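Local structure of ALBA-Domain Protein (Trypanosoma brucei, 7DL8) at residues Ala44-Val56 against Gly83-Ala95. The protein probably binds RNA through its Alba domain. Numbering follows the deposited sequence.
Sequences ALGGAINEAVSVV and GPVDKIEIVVTKA
Ile49 and Ile88 meet where, in the Alba fold, helix 49-56, the first part of helix 49-61, lies over the sheet almost parallel to strand 84-94, the axes 8.7 Å apart at their closest. Strand 39-45 ends beside that same strand as its antiparallel neighbour, so one segment touches 84-94 first as a strand neighbour and then through side chains on the face that carries Ile88. Ala44 and Ile88 form a hydrogen-bonded pair, with Ala44 N to Ile88 O and Ile88 N to Ala44 O both 3.2 Å. Where the strand gives way to the turn before the helix, Gly46, at positive phi, gives its N-H to Asp86 O at 2.8 Å in a nearly straight bond (177°). On the face with Ile88, CG2 of Ile49 stands anti to its backbone N and meets Ile88 CG2 at 3.7 Å, while its CG1 arm leads CD1 back over the Asp86 carbonyl. The CG1 branch of Ile88 carries CD1 to Val53 CG2, the two side chains crossing at about a right angle. Ala52 CB lies against Ile88 CG2, and Val16 of strand 13-16 also touches Ala52. The Asp86 carboxylate takes no part in this apolar packing and makes a salt bridge with Arg74 of strand 65-76. On the other face of the sheet Leu45 sets CB against Val85 CG1 and lays CD2 3.8 Å from Lys87 CB, beside the root of the extended lysine chain. One helical turn beyond Ala52, Val56 and Ile90 reach tip to tip: Val56 CG2, anti to its own carbonyl carbon, comes within 3.7 Å of Ile90 CG2 and 3.8 Å of Ile90 CD1.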
# COMPACT_ATOMS: atom_id res chain seq x y z
N ALA A 44 3.91 9.90 8.37
CA ALA A 44 4.24 8.53 7.97
C ALA A 44 5.38 8.56 6.97
O ALA A 44 5.68 9.59 6.36
CB ALA A 44 3.02 7.81 7.37
N LEU A 45 6.02 7.40 6.80
CA LEU A 45 7.18 7.25 5.94
C LEU A 45 6.88 6.31 4.78
O LEU A 45 6.21 5.29 4.95
CB LEU A 45 8.38 6.70 6.72
CG LEU A 45 8.89 7.43 7.96
CD1 LEU A 45 10.06 6.65 8.52
CD2 LEU A 45 9.29 8.86 7.65
N GLY A 46 7.40 6.66 3.60
CA GLY A 46 7.37 5.80 2.43
C GLY A 46 6.02 5.21 2.08
O GLY A 46 5.07 5.93 1.76
N GLY A 47 5.94 3.88 2.12
CA GLY A 47 4.72 3.18 1.74
C GLY A 47 3.56 3.38 2.68
O GLY A 47 2.44 3.01 2.33
N ALA A 48 3.80 3.93 3.87
CA ALA A 48 2.75 4.22 4.83
C ALA A 48 2.16 5.62 4.67
O ALA A 48 1.26 5.99 5.42
CB ALA A 48 3.27 4.04 6.26
N ILE A 49 2.66 6.40 3.71
CA ILE A 49 2.17 7.76 3.51
C ILE A 49 0.68 7.76 3.16
O ILE A 49 -0.08 8.60 3.64
CB ILE A 49 3.01 8.48 2.43
CG1 ILE A 49 4.37 8.88 3.00
CG2 ILE A 49 2.27 9.69 1.88
CD1 ILE A 49 5.33 9.43 1.97
N ASN A 50 0.25 6.80 2.33
CA ASN A 50 -1.16 6.72 1.99
C ASN A 50 -2.00 6.38 3.22
O ASN A 50 -3.11 6.91 3.39
CB ASN A 50 -1.38 5.70 0.87
CG ASN A 50 -1.19 4.27 1.33
OD1 ASN A 50 -0.18 3.93 1.94
ND2 ASN A 50 -2.16 3.41 1.02
N GLU A 51 -1.50 5.49 4.08
CA GLU A 51 -2.23 5.13 5.29
C GLU A 51 -2.39 6.32 6.23
O GLU A 51 -3.42 6.44 6.90
CB GLU A 51 -1.51 3.98 6.00
CG GLU A 51 -2.26 3.40 7.19
CD GLU A 51 -1.41 2.42 7.99
OE1 GLU A 51 -0.37 1.97 7.47
OE2 GLU A 51 -1.78 2.11 9.14
N ALA A 52 -1.40 7.21 6.28
CA ALA A 52 -1.55 8.44 7.05
C ALA A 52 -2.64 9.33 6.48
O ALA A 52 -3.31 10.04 7.23
CB ALA A 52 -0.22 9.20 7.11
N VAL A 53 -2.82 9.31 5.16
CA VAL A 53 -3.87 10.10 4.53
C VAL A 53 -5.24 9.51 4.87
O VAL A 53 -6.21 10.24 5.11
CB VAL A 53 -3.65 10.18 3.01
CG1 VAL A 53 -4.88 10.75 2.31
CG2 VAL A 53 -2.42 11.02 2.71
N SER A 54 -5.33 8.18 4.92
CA SER A 54 -6.60 7.55 5.28
C SER A 54 -6.98 7.81 6.73
O SER A 54 -8.17 7.92 7.05
CB SER A 54 -6.52 6.04 5.02
OG SER A 54 -7.48 5.34 5.79
N VAL A 55 -5.99 7.93 7.62
CA VAL A 55 -6.28 8.26 9.01
C VAL A 55 -6.89 9.65 9.12
O VAL A 55 -7.85 9.87 9.87
CB VAL A 55 -5.00 8.14 9.86
CG1 VAL A 55 -5.16 8.87 11.19
CG2 VAL A 55 -4.67 6.67 10.10
N VAL A 56 -6.37 10.61 8.33
CA VAL A 56 -6.89 11.97 8.39
C VAL A 56 -8.25 12.06 7.72
O VAL A 56 -9.15 12.77 8.20
CB VAL A 56 -5.87 12.94 7.77
CG1 VAL A 56 -6.49 14.32 7.58
CG2 VAL A 56 -4.61 13.02 8.62
N GLY A 83 18.74 4.00 0.55
CA GLY A 83 17.97 4.91 -0.28
C GLY A 83 17.24 5.97 0.52
O GLY A 83 17.10 5.86 1.73
N PRO A 84 16.78 7.02 -0.17
CA PRO A 84 16.05 8.08 0.54
C PRO A 84 14.64 7.65 0.91
O PRO A 84 14.03 6.82 0.25
CB PRO A 84 16.04 9.23 -0.49
CG PRO A 84 16.07 8.53 -1.80
CD PRO A 84 16.93 7.31 -1.60
N VAL A 85 14.14 8.24 1.99
CA VAL A 85 12.82 7.93 2.53
C VAL A 85 12.00 9.21 2.53
O VAL A 85 12.41 10.22 3.12
CB VAL A 85 12.91 7.34 3.95
CG1 VAL A 85 11.52 7.05 4.49
CG2 VAL A 85 13.76 6.08 3.95
N ASP A 86 10.85 9.17 1.86
CA ASP A 86 9.96 10.32 1.80
C ASP A 86 8.95 10.27 2.95
O ASP A 86 8.60 9.20 3.45
CB ASP A 86 9.23 10.36 0.46
CG ASP A 86 10.16 10.65 -0.70
OD1 ASP A 86 11.02 11.55 -0.56
OD2 ASP A 86 10.05 9.98 -1.74
N LYS A 87 8.50 11.46 3.35
CA LYS A 87 7.68 11.61 4.54
C LYS A 87 6.59 12.64 4.31
O LYS A 87 6.83 13.68 3.70
CB LYS A 87 8.55 12.01 5.74
CG LYS A 87 7.81 12.57 6.93
CD LYS A 87 8.79 12.98 8.02
CE LYS A 87 8.09 13.58 9.22
NZ LYS A 87 9.05 14.22 10.16
N ILE A 88 5.39 12.35 4.81
CA ILE A 88 4.28 13.29 4.82
C ILE A 88 3.97 13.65 6.27
O ILE A 88 4.21 12.86 7.18
CB ILE A 88 3.03 12.73 4.10
CG1 ILE A 88 2.07 13.85 3.72
CG2 ILE A 88 2.32 11.70 4.98
CD1 ILE A 88 0.90 13.40 2.86
N GLU A 89 3.46 14.86 6.48
CA GLU A 89 3.11 15.34 7.81
C GLU A 89 1.86 16.20 7.71
O GLU A 89 1.89 17.27 7.08
CB GLU A 89 4.26 16.12 8.45
CG GLU A 89 3.97 16.57 9.87
CD GLU A 89 5.11 17.36 10.48
OE1 GLU A 89 5.26 18.55 10.15
OE2 GLU A 89 5.86 16.78 11.30
N ILE A 90 0.77 15.74 8.31
CA ILE A 90 -0.51 16.45 8.31
C ILE A 90 -0.76 16.98 9.72
O ILE A 90 -0.73 16.22 10.69
CB ILE A 90 -1.66 15.54 7.85
CG1 ILE A 90 -1.37 14.98 6.46
CG2 ILE A 90 -2.98 16.31 7.87
CD1 ILE A 90 -1.67 13.51 6.32
N VAL A 91 -1.01 18.28 9.82
CA VAL A 91 -1.32 18.93 11.09
C VAL A 91 -2.83 19.11 11.16
O VAL A 91 -3.42 19.77 10.31
CB VAL A 91 -0.60 20.28 11.23
CG1 VAL A 91 -0.89 20.91 12.58
CG2 VAL A 91 0.90 20.11 11.02
N VAL A 92 -3.45 18.52 12.18
CA VAL A 92 -4.89 18.59 12.37
C VAL A 92 -5.19 19.29 13.68
O VAL A 92 -4.44 19.15 14.66
CB VAL A 92 -5.54 17.19 12.34
CG1 VAL A 92 -5.25 16.50 11.01
CG2 VAL A 92 -5.05 16.33 13.50
N THR A 93 -6.26 20.08 13.69
CA THR A 93 -6.77 20.73 14.89
C THR A 93 -8.24 20.36 15.06
O THR A 93 -8.85 19.73 14.19
CB THR A 93 -6.61 22.25 14.83
OG1 THR A 93 -7.51 22.80 13.86
CG2 THR A 93 -5.18 22.63 14.46
N LYS A 94 -8.81 20.76 16.19
CA LYS A 94 -10.21 20.48 16.45
C LYS A 94 -11.11 21.17 15.44
O LYS A 94 -10.87 22.33 15.06
CB LYS A 94 -10.60 20.94 17.86
CG LYS A 94 -10.31 19.96 18.97
CD LYS A 94 -10.77 20.55 20.30
CE LYS A 94 -9.96 20.02 21.45
NZ LYS A 94 -8.59 20.61 21.47
N ALA A 95 -12.14 20.47 15.00
CA ALA A 95 -13.18 21.08 14.19
C ALA A 95 -14.25 21.66 15.11
O ALA A 95 -14.25 21.44 16.32
CB ALA A 95 -13.79 20.06 13.23